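Local coordinates for protein hypothetical sensory transduction histidine kinase (PDB 3LI9) that probably serves as a membrane histidine kinase that phosphorylates itself on histidine using ATP, this piece being its extracellular double-Cache (PDC-fold) sensor domain, at residues Gly96-Tyr106 with Glu117-Tyr128; Phe192-Phe200 with Gly211-Asp219. All coordinates share one frame; numbering follows the deposited sequence.

Contact 1 of 2, residues Gly96-Tyr106 with Glu117-Tyr128; sequences GHDSTGRFVPY and EPLVHYDSSDYY
Tyr106 and Glu117 pair as the hydrogen-bonded step of the antiparallel hairpin formed by strands 105-108 and 115-118, and the segments on its open side then stay together through side chains. Tyr106 N gives a bond to Glu117 O, Glu117 N returns one to Tyr106 O, and Leu119 N extends the ladder to Val104 O at 2.8 Å. Beyond it, Asp98 works with both oxygens. OD1 accepts Thr100 N, which makes an Asx turn, and also the Thr100 hydroxyl, while OD2 receives the Tyr122 hydroxyl at 2.6 Å on its syn lone pair and a water that also bonds Leu119 O. With an alanine here, the Tyr122 hydroxyl would probably lose its acceptor, and the bridging water and the OG1 and N of Thr100 a mate each. In the Cache (PDC) fold, 117-128 leads from the sheet into helix 126-134. The Tyr122 ring is held from several sides: Val104 CG1 sits over one face, 4.1 Å from the ring centroid, and Arg102 NH1 comes to the ring edge. A bend at chi3 (59°) turns the Arg102 guanidinium so that Tyr122 CE1 lies over its face, the two planes 66° apart. Arg102 NH1 also makes a salt bridge to Asp123 OD1 at 3.0 Å, while NE is bound to Tyr79 O. Nearer the hairpin, Tyr106 CB packs on Leu119 CD2 at 3.7 Å, and the Tyr106 hydroxyl bonds Asp170.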
loop_
_atom_site.group_PDB
_atom_site.type_symbol
_atom_site.label_atom_id
_atom_site.label_comp_id
_atom_site.label_asym_id
_atom_site.label_seq_id
_atom_site.Cartn_x
_atom_site.Cartn_y
_atom_site.Cartn_z
ATOM N N GLY A 96 4.740 10.043 -23.458
ATOM C CA GLY A 96 5.063 9.510 -22.138
ATOM C C GLY A 96 5.979 10.378 -21.314
ATOM O O GLY A 96 6.357 9.989 -20.220
ATOM N N HIS A 97 6.346 11.574 -21.836
ATOM C CA HIS A 97 7.385 12.433 -21.154
ATOM C C HIS A 97 6.804 13.808 -20.854
ATOM O O HIS A 97 5.714 14.176 -21.394
ATOM C CB HIS A 97 8.568 12.593 -22.121
ATOM C CG HIS A 97 9.381 11.331 -22.239
ATOM N ND1 HIS A 97 8.977 10.249 -23.000
ATOM C CD2 HIS A 97 10.600 11.002 -21.725
ATOM C CE1 HIS A 97 9.926 9.318 -22.964
ATOM N NE2 HIS A 97 10.893 9.732 -22.184
ATOM N N ASP A 98 7.523 14.549 -20.025
ATOM C CA ASP A 98 7.124 15.937 -19.742
ATOM C C ASP A 98 8.235 16.894 -20.232
ATOM O O ASP A 98 9.097 16.533 -21.001
ATOM C CB ASP A 98 6.781 16.090 -18.245
ATOM C CG ASP A 98 7.967 15.929 -17.345
ATOM O OD1 ASP A 98 9.124 15.983 -17.825
ATOM O OD2 ASP A 98 7.733 15.679 -16.139
ATOM N N SER A 99 8.141 18.164 -19.822
ATOM C CA SER A 99 9.049 19.154 -20.447
ATOM C C SER A 99 10.516 19.008 -19.952
ATOM O O SER A 99 11.398 19.678 -20.473
ATOM C CB SER A 99 8.536 20.565 -20.083
ATOM O OG SER A 99 8.688 20.685 -18.683
ATOM N N THR A 100 10.785 18.154 -18.965
ATOM C CA THR A 100 12.177 17.906 -18.518
ATOM C C THR A 100 12.895 16.902 -19.443
ATOM O O THR A 100 14.109 16.871 -19.506
ATOM C CB THR A 100 12.255 17.362 -17.065
ATOM O OG1 THR A 100 11.735 16.020 -17.060
ATOM C CG2 THR A 100 11.491 18.188 -16.072
ATOM N N GLY A 101 12.157 15.985 -20.091
ATOM C CA GLY A 101 12.831 14.935 -20.864
ATOM C C GLY A 101 13.297 13.772 -19.939
ATOM O O GLY A 101 13.813 12.779 -20.453
ATOM N N ARG A 102 13.097 13.905 -18.632
ATOM C CA ARG A 102 13.499 12.842 -17.657
ATOM C C ARG A 102 12.716 11.572 -17.995
ATOM O O ARG A 102 11.561 11.691 -18.481
ATOM C CB ARG A 102 13.226 13.212 -16.203
ATOM C CG ARG A 102 14.198 14.335 -15.714
ATOM C CD ARG A 102 13.915 14.898 -14.346
ATOM N NE ARG A 102 13.960 13.889 -13.274
ATOM C CZ ARG A 102 13.794 14.177 -12.017
ATOM N NH1 ARG A 102 13.639 15.479 -11.714
ATOM N NH2 ARG A 102 13.757 13.220 -11.066
ATOM N N PHE A 103 13.314 10.404 -17.803
ATOM C CA PHE A 103 12.536 9.144 -18.048
ATOM C C PHE A 103 11.655 8.867 -16.853
ATOM O O PHE A 103 12.120 8.388 -15.832
ATOM C CB PHE A 103 13.494 7.962 -18.298
ATOM C CG PHE A 103 12.851 6.777 -18.962
ATOM C CD1 PHE A 103 11.899 6.935 -19.982
ATOM C CD2 PHE A 103 13.195 5.475 -18.540
ATOM C CE1 PHE A 103 11.349 5.862 -20.603
ATOM C CE2 PHE A 103 12.585 4.360 -19.175
ATOM C CZ PHE A 103 11.662 4.564 -20.206
ATOM N N VAL A 104 10.347 9.197 -16.999
ATOM C CA VAL A 104 9.379 9.107 -15.898
ATOM C C VAL A 104 8.062 8.436 -16.364
ATOM O O VAL A 104 6.964 8.939 -16.086
ATOM C CB VAL A 104 9.112 10.503 -15.250
ATOM C CG1 VAL A 104 10.364 10.946 -14.357
ATOM C CG2 VAL A 104 8.740 11.548 -16.315
ATOM N N PRO A 105 8.169 7.313 -17.081
ATOM C CA PRO A 105 6.927 6.736 -17.668
ATOM C C PRO A 105 6.006 6.096 -16.597
ATOM O O PRO A 105 6.463 5.263 -15.797
ATOM C CB PRO A 105 7.453 5.715 -18.678
ATOM C CG PRO A 105 8.806 5.206 -18.005
ATOM C CD PRO A 105 9.372 6.506 -17.381
ATOM N N TYR A 106 4.715 6.457 -16.641
ATOM C CA TYR A 106 3.706 5.878 -15.716
ATOM C C TYR A 106 2.747 5.101 -16.607
ATOM O O TYR A 106 1.897 5.697 -17.292
ATOM C CB TYR A 106 2.988 7.008 -14.959
ATOM C CG TYR A 106 1.873 6.515 -14.058
ATOM C CD1 TYR A 106 2.102 5.495 -13.178
ATOM C CD2 TYR A 106 0.606 7.114 -14.073
ATOM C CE1 TYR A 106 1.065 5.031 -12.275
ATOM C CE2 TYR A 106 -0.391 6.663 -13.216
ATOM C CZ TYR A 106 -0.127 5.654 -12.299
ATOM O OH TYR A 106 -1.105 5.161 -11.475
ATOM N N GLU A 117 1.855 7.798 -19.547
ATOM C CA GLU A 117 1.944 9.283 -19.418
ATOM C C GLU A 117 3.059 9.576 -18.434
ATOM O O GLU A 117 3.414 8.712 -17.660
ATOM C CB GLU A 117 0.605 9.889 -18.923
ATOM C CG GLU A 117 0.003 9.294 -17.679
ATOM C CD GLU A 117 -1.567 9.477 -17.692
ATOM O OE1 GLU A 117 -2.221 8.591 -17.098
ATOM O OE2 GLU A 117 -2.143 10.478 -18.332
ATOM N N PRO A 118 3.609 10.798 -18.403
ATOM C CA PRO A 118 4.642 11.023 -17.348
ATOM C C PRO A 118 4.104 11.028 -15.888
ATOM O O PRO A 118 2.976 11.481 -15.638
ATOM C CB PRO A 118 5.156 12.458 -17.669
ATOM C CG PRO A 118 4.068 13.129 -18.557
ATOM C CD PRO A 118 3.237 12.006 -19.189
ATOM N N LEU A 119 4.920 10.572 -14.971
ATOM C CA LEU A 119 4.676 10.719 -13.547
ATOM C C LEU A 119 4.635 12.244 -13.293
ATOM O O LEU A 119 5.243 13.013 -14.056
ATOM C CB LEU A 119 5.872 10.195 -12.754
ATOM C CG LEU A 119 5.967 8.650 -12.795
ATOM C CD1 LEU A 119 7.381 8.267 -12.282
ATOM C CD2 LEU A 119 4.836 8.031 -11.870
ATOM N N VAL A 120 3.938 12.610 -12.214
ATOM C CA VAL A 120 3.850 14.041 -11.773
ATOM C C VAL A 120 4.309 14.073 -10.313
ATOM O O VAL A 120 4.222 13.043 -9.566
ATOM C CB VAL A 120 2.420 14.697 -12.029
ATOM C CG1 VAL A 120 2.444 16.136 -11.644
ATOM C CG2 VAL A 120 2.098 14.720 -13.496
ATOM N N HIS A 121 4.867 15.220 -9.875
ATOM C CA HIS A 121 5.243 15.387 -8.453
ATOM C C HIS A 121 6.395 14.539 -7.970
ATOM O O HIS A 121 6.570 14.303 -6.759
ATOM C CB HIS A 121 4.031 15.160 -7.549
ATOM C CG HIS A 121 2.850 16.024 -7.899
ATOM N ND1 HIS A 121 2.975 17.354 -8.240
ATOM C CD2 HIS A 121 1.521 15.748 -7.944
ATOM C CE1 HIS A 121 1.783 17.853 -8.510
ATOM N NE2 HIS A 121 0.881 16.901 -8.334
ATOM N N TYR A 122 7.210 14.033 -8.902
ATOM C CA TYR A 122 8.297 13.200 -8.472
ATOM C C TYR A 122 9.353 14.005 -7.661
ATOM O O TYR A 122 10.137 13.455 -6.865
ATOM C CB TYR A 122 8.910 12.501 -9.694
ATOM C CG TYR A 122 9.092 13.347 -10.893
ATOM C CD1 TYR A 122 10.203 14.184 -11.014
ATOM C CD2 TYR A 122 8.158 13.315 -11.940
ATOM C CE1 TYR A 122 10.349 14.967 -12.146
ATOM C CE2 TYR A 122 8.316 14.060 -13.079
ATOM C CZ TYR A 122 9.416 14.886 -13.168
ATOM O OH TYR A 122 9.570 15.656 -14.252
ATOM N N ASP A 123 9.385 15.302 -7.902
ATOM C CA ASP A 123 10.311 16.139 -7.152
ATOM C C ASP A 123 9.855 16.374 -5.705
ATOM O O ASP A 123 10.676 16.734 -4.854
ATOM C CB ASP A 123 10.512 17.465 -7.878
ATOM C CG ASP A 123 11.528 17.364 -9.010
ATOM O OD1 ASP A 123 12.258 16.347 -9.154
ATOM O OD2 ASP A 123 11.617 18.338 -9.774
ATOM N N SER A 124 8.574 16.169 -5.402
ATOM C CA SER A 124 8.090 16.406 -4.032
ATOM C C SER A 124 7.342 15.256 -3.316
ATOM O O SER A 124 7.314 15.220 -2.070
ATOM C CB SER A 124 7.226 17.669 -4.039
ATOM O OG SER A 124 6.063 17.433 -4.828
ATOM N N SER A 125 6.740 14.320 -4.034
ATOM C CA SER A 125 5.949 13.276 -3.346
ATOM C C SER A 125 6.761 12.133 -2.768
ATOM O O SER A 125 7.751 11.732 -3.332
ATOM C CB SER A 125 4.891 12.683 -4.268
ATOM O OG SER A 125 3.982 13.708 -4.661
ATOM N N ASP A 126 6.277 11.566 -1.663
ATOM C CA ASP A 126 6.951 10.481 -0.994
ATOM C C ASP A 126 7.193 9.251 -1.847
ATOM O O ASP A 126 8.108 8.531 -1.572
ATOM C CB ASP A 126 6.125 10.019 0.195
ATOM C CG ASP A 126 6.182 10.993 1.341
ATOM O OD1 ASP A 126 7.097 11.868 1.348
ATOM O OD2 ASP A 126 5.304 10.861 2.230
ATOM N N TYR A 127 6.338 8.941 -2.804
ATOM C CA TYR A 127 6.607 7.708 -3.544
ATOM C C TYR A 127 8.011 7.748 -4.167
ATOM O O TYR A 127 8.629 6.678 -4.434
ATOM C CB TYR A 127 5.557 7.496 -4.639
ATOM C CG TYR A 127 5.700 8.402 -5.887
ATOM C CD1 TYR A 127 6.326 7.962 -7.011
ATOM C CD2 TYR A 127 5.131 9.686 -5.925
ATOM C CE1 TYR A 127 6.421 8.729 -8.118
ATOM C CE2 TYR A 127 5.218 10.486 -7.070
ATOM C CZ TYR A 127 5.872 10.001 -8.160
ATOM O OH TYR A 127 5.965 10.753 -9.306
ATOM N N TYR A 128 8.486 8.954 -4.470
ATOM C CA TYR A 128 9.837 9.112 -5.081
ATOM C C TYR A 128 10.808 9.599 -4.052
ATOM O O TYR A 128 11.913 9.097 -3.983
ATOM C CB TYR A 128 9.812 10.124 -6.247
ATOM C CG TYR A 128 11.065 10.201 -7.103
ATOM C CD1 TYR A 128 11.070 9.664 -8.390
ATOM C CD2 TYR A 128 12.184 10.898 -6.695
ATOM C CE1 TYR A 128 12.175 9.762 -9.223
ATOM C CE2 TYR A 128 13.309 10.974 -7.489
ATOM C CZ TYR A 128 13.307 10.439 -8.751
ATOM O OH TYR A 128 14.400 10.575 -9.586
HETATM O O HOH W 1 5.383 15.603 -15.016
#

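Contact 2 of 2, residues Phe192-Phe200 with Gly211-Asp219; sequences FMVSNTGIF and GEKSLSDFD
Ile199 and Ser214 form a single backbone bridge, their CA atoms 4.0 Å apart, that ties the turn after strand 190-194 to the loop leading into helix 221-231, in the part of the Cache fold built on the four-stranded antiparallel sheet. Three backbone bonds line the seam: Gly211 N to Phe200 O, Phe200 N to Lys213 O, and Leu215 N to Gly198 O.

Ser214 supplies the polar side chain of the seam. With OG anti to its own N (chi1 173°), the hydroxyl reaches across to Thr197 O at 2.9 Å, meeting a lone pair in the carbonyl plane. The same OG accepts from Ser216 N, an ST turn at the start of the 3-10 segment 215-217. Gly198 faces this hydroxyl at close quarters, and a CB there would clash with OG.

Ile199 starts away from the loop, but its two branches return to it. CG2 rests on Gly211 CA at 3.6 Å, and CD1, folded back by a chi2 of -67°, lies against Ser214 CB.

On the apolar side, Leu215 sends its two methyls towards strand 190-194 and the Phe200 ring: CD1 meets Val194 CG1, and CD2 touches Phe200 CZ at 3.9 Å while also nearing Phe192 CE1. Ile223 and Ala227 of helix 221-231 pack on the same leucine. Phe200 is placed by a chi1 of -71°, which swings its ring beside the Lys213 carbonyl; Lys213 O lies at the ring edge, 3.3 Å from CD2. Farther round, the Phe218 ring comes to meet Phe200 edge to edge, CE2 of Phe200 3.7 Å from CE2 of Phe218.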
loop_
_atom_site.group_PDB
_atom_site.type_symbol
_atom_site.label_atom_id
_atom_site.label_comp_id
_atom_site.label_asym_id
_atom_site.label_seq_id
_atom_site.Cartn_x
_atom_site.Cartn_y
_atom_site.Cartn_z
ATOM N N PHE A 192 -11.842 -5.571 10.088
ATOM C CA PHE A 192 -11.475 -4.537 9.064
ATOM C C PHE A 192 -9.939 -4.380 9.049
ATOM O O PHE A 192 -9.262 -4.852 9.934
ATOM C CB PHE A 192 -12.146 -3.160 9.363
ATOM C CG PHE A 192 -11.826 -2.605 10.709
ATOM C CD1 PHE A 192 -10.660 -1.843 10.937
ATOM C CD2 PHE A 192 -12.714 -2.791 11.736
ATOM C CE1 PHE A 192 -10.378 -1.297 12.268
ATOM C CE2 PHE A 192 -12.439 -2.246 13.016
ATOM C CZ PHE A 192 -11.305 -1.529 13.272
HETATM N N MSE A 193 -9.389 -3.763 8.016
HETATM C CA MSE A 193 -7.947 -3.558 7.958
HETATM C C MSE A 193 -7.680 -2.078 8.069
HETATM O O MSE A 193 -8.496 -1.264 7.613
HETATM C CB MSE A 193 -7.361 -4.056 6.607
HETATM C CG MSE A 193 -7.328 -5.485 6.569
HETATM SE SE MSE A 193 -5.391 -6.000 6.869
HETATM C CE MSE A 193 -5.182 -5.623 5.078
ATOM N N VAL A 194 -6.540 -1.719 8.660
ATOM C CA VAL A 194 -6.093 -0.323 8.690
ATOM C C VAL A 194 -4.669 -0.185 8.185
ATOM O O VAL A 194 -3.900 -1.174 8.208
ATOM C CB VAL A 194 -6.216 0.358 10.105
ATOM C CG1 VAL A 194 -7.727 0.319 10.586
ATOM C CG2 VAL A 194 -5.340 -0.355 11.133
ATOM N N SER A 195 -4.313 1.024 7.795
ATOM C CA SER A 195 -2.935 1.274 7.392
ATOM C C SER A 195 -2.042 1.491 8.679
ATOM O O SER A 195 -2.542 1.446 9.822
ATOM C CB SER A 195 -2.877 2.528 6.524
ATOM O OG SER A 195 -3.145 3.656 7.360
ATOM N N ASN A 196 -0.770 1.754 8.447
ATOM C CA ASN A 196 0.160 1.926 9.550
ATOM C C ASN A 196 -0.247 3.160 10.411
ATOM O O ASN A 196 -0.073 3.149 11.638
ATOM C CB ASN A 196 1.566 2.147 9.028
ATOM C CG ASN A 196 2.568 2.257 10.173
ATOM O OD1 ASN A 196 2.725 1.304 10.971
ATOM N ND2 ASN A 196 3.190 3.367 10.258
ATOM N N THR A 197 -0.841 4.162 9.784
ATOM C CA THR A 197 -1.302 5.339 10.567
ATOM C C THR A 197 -2.768 5.201 10.956
ATOM O O THR A 197 -3.365 6.164 11.405
ATOM C CB THR A 197 -1.087 6.664 9.801
ATOM O OG1 THR A 197 -1.809 6.642 8.531
ATOM C CG2 THR A 197 0.423 6.903 9.523
ATOM N N GLY A 198 -3.342 3.996 10.845
ATOM C CA GLY A 198 -4.637 3.727 11.403
ATOM C C GLY A 198 -5.789 4.092 10.476
ATOM O O GLY A 198 -6.940 3.995 10.919
ATOM N N ILE A 199 -5.501 4.414 9.212
ATOM C CA ILE A 199 -6.616 4.749 8.284
ATOM C C ILE A 199 -7.363 3.494 7.830
ATOM O O ILE A 199 -6.734 2.476 7.439
ATOM C CB ILE A 199 -6.048 5.380 7.016
ATOM C CG1 ILE A 199 -5.278 6.673 7.354
ATOM C CG2 ILE A 199 -7.178 5.693 6.029
ATOM C CD1 ILE A 199 -6.233 7.814 7.880
ATOM N N PHE A 200 -8.698 3.541 7.856
ATOM C CA PHE A 200 -9.451 2.381 7.415
ATOM C C PHE A 200 -9.178 2.035 5.996
ATOM O O PHE A 200 -9.300 2.882 5.107
ATOM C CB PHE A 200 -11.013 2.594 7.595
ATOM C CG PHE A 200 -11.442 2.585 9.053
ATOM C CD1 PHE A 200 -11.866 1.406 9.637
ATOM C CD2 PHE A 200 -11.451 3.774 9.770
ATOM C CE1 PHE A 200 -12.264 1.314 11.017
ATOM C CE2 PHE A 200 -11.836 3.729 11.172
ATOM C CZ PHE A 200 -12.216 2.516 11.771
ATOM N N GLY A 211 -10.306 5.080 3.676
ATOM C CA GLY A 211 -9.357 6.084 3.228
ATOM C C GLY A 211 -9.545 7.464 3.774
ATOM O O GLY A 211 -8.837 8.383 3.339
ATOM N N GLU A 212 -10.460 7.620 4.749
ATOM C CA GLU A 212 -10.886 8.942 5.224
ATOM C C GLU A 212 -10.710 9.109 6.711
ATOM O O GLU A 212 -10.190 10.135 7.152
ATOM C CB GLU A 212 -12.312 9.292 4.779
ATOM C CG GLU A 212 -12.497 9.392 3.242
ATOM C CD GLU A 212 -11.643 10.537 2.609
ATOM O OE1 GLU A 212 -11.110 11.377 3.349
ATOM O OE2 GLU A 212 -11.475 10.579 1.363
ATOM N N LYS A 213 -11.053 8.109 7.487
ATOM C CA LYS A 213 -10.999 8.257 8.923
ATOM C C LYS A 213 -9.887 7.354 9.445
ATOM O O LYS A 213 -9.624 6.324 8.838
ATOM C CB LYS A 213 -12.310 7.773 9.519
ATOM C CG LYS A 213 -12.320 7.919 11.085
ATOM C CD LYS A 213 -13.757 7.831 11.627
ATOM C CE LYS A 213 -14.722 8.801 10.905
ATOM N NZ LYS A 213 -14.726 10.132 11.578
ATOM N N SER A 214 -9.248 7.728 10.544
ATOM C CA SER A 214 -8.293 6.884 11.211
ATOM C C SER A 214 -8.753 6.501 12.627
ATOM O O SER A 214 -9.579 7.198 13.249
ATOM C CB SER A 214 -6.981 7.689 11.381
ATOM O OG SER A 214 -6.088 6.923 12.172
ATOM N N LEU A 215 -8.283 5.361 13.110
ATOM C CA LEU A 215 -8.496 4.982 14.502
ATOM C C LEU A 215 -8.103 6.118 15.410
ATOM O O LEU A 215 -8.734 6.311 16.461
ATOM C CB LEU A 215 -7.666 3.742 14.879
ATOM C CG LEU A 215 -8.165 2.481 14.196
ATOM C CD1 LEU A 215 -7.232 1.286 14.518
ATOM C CD2 LEU A 215 -9.532 2.132 14.606
ATOM N N SER A 216 -7.066 6.861 15.055
ATOM C CA SER A 216 -6.619 7.879 16.008
ATOM C C SER A 216 -7.660 9.011 16.129
ATOM O O SER A 216 -7.530 9.850 17.003
ATOM C CB SER A 216 -5.207 8.422 15.652
ATOM O OG SER A 216 -5.242 9.056 14.412
ATOM N N ASP A 217 -8.686 9.021 15.266
ATOM C CA ASP A 217 -9.764 10.028 15.298
ATOM C C ASP A 217 -10.895 9.734 16.293
ATOM O O ASP A 217 -11.837 10.535 16.431
ATOM C CB ASP A 217 -10.434 10.151 13.912
ATOM C CG ASP A 217 -9.520 10.760 12.857
ATOM O OD1 ASP A 217 -8.775 11.697 13.226
ATOM O OD2 ASP A 217 -9.581 10.323 11.653
ATOM N N PHE A 218 -10.881 8.573 16.919
ATOM C CA PHE A 218 -11.957 8.194 17.821
ATOM C C PHE A 218 -11.688 8.762 19.199
ATOM O O PHE A 218 -10.555 8.727 19.685
ATOM C CB PHE A 218 -12.086 6.683 17.921
ATOM C CG PHE A 218 -12.748 6.044 16.678
ATOM C CD1 PHE A 218 -13.977 5.459 16.741
ATOM C CD2 PHE A 218 -12.058 6.032 15.480
ATOM C CE1 PHE A 218 -14.574 4.884 15.575
ATOM C CE2 PHE A 218 -12.620 5.481 14.336
ATOM C CZ PHE A 218 -13.858 4.925 14.383
ATOM N N ASP A 219 -12.720 9.318 19.819
ATOM C CA ASP A 219 -12.543 9.876 21.169
ATOM C C ASP A 219 -12.723 8.796 22.167
ATOM O O ASP A 219 -13.646 8.858 22.958
ATOM C CB ASP A 219 -13.642 10.898 21.468
ATOM C CG ASP A 219 -13.599 12.050 20.552
ATOM O OD1 ASP A 219 -12.485 12.587 20.326
ATOM O OD2 ASP A 219 -14.684 12.412 20.056
#

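How the contacts relate
Both segments of contact 1 precede those of contact 2 in the chain, and all four lie within the Cache domain. The centres of the two contacts are about 30 Å apart and their nearest atoms about 10 Å, and they do not meet. They belong to different sheets: 96-106 with 117-128 sits on the hairpin 105-108/115-118 of the larger antiparallel sheet, whereas 192-200 with 211-219 hangs from the outer strand 190-194 of the four-stranded one. Strands 148-159 and 162-172 of the first sheet, then helix 174-180, lie between them in sequence. Each contact thus belongs to a different sheet of the sensor domain, consistent with its double-Cache construction.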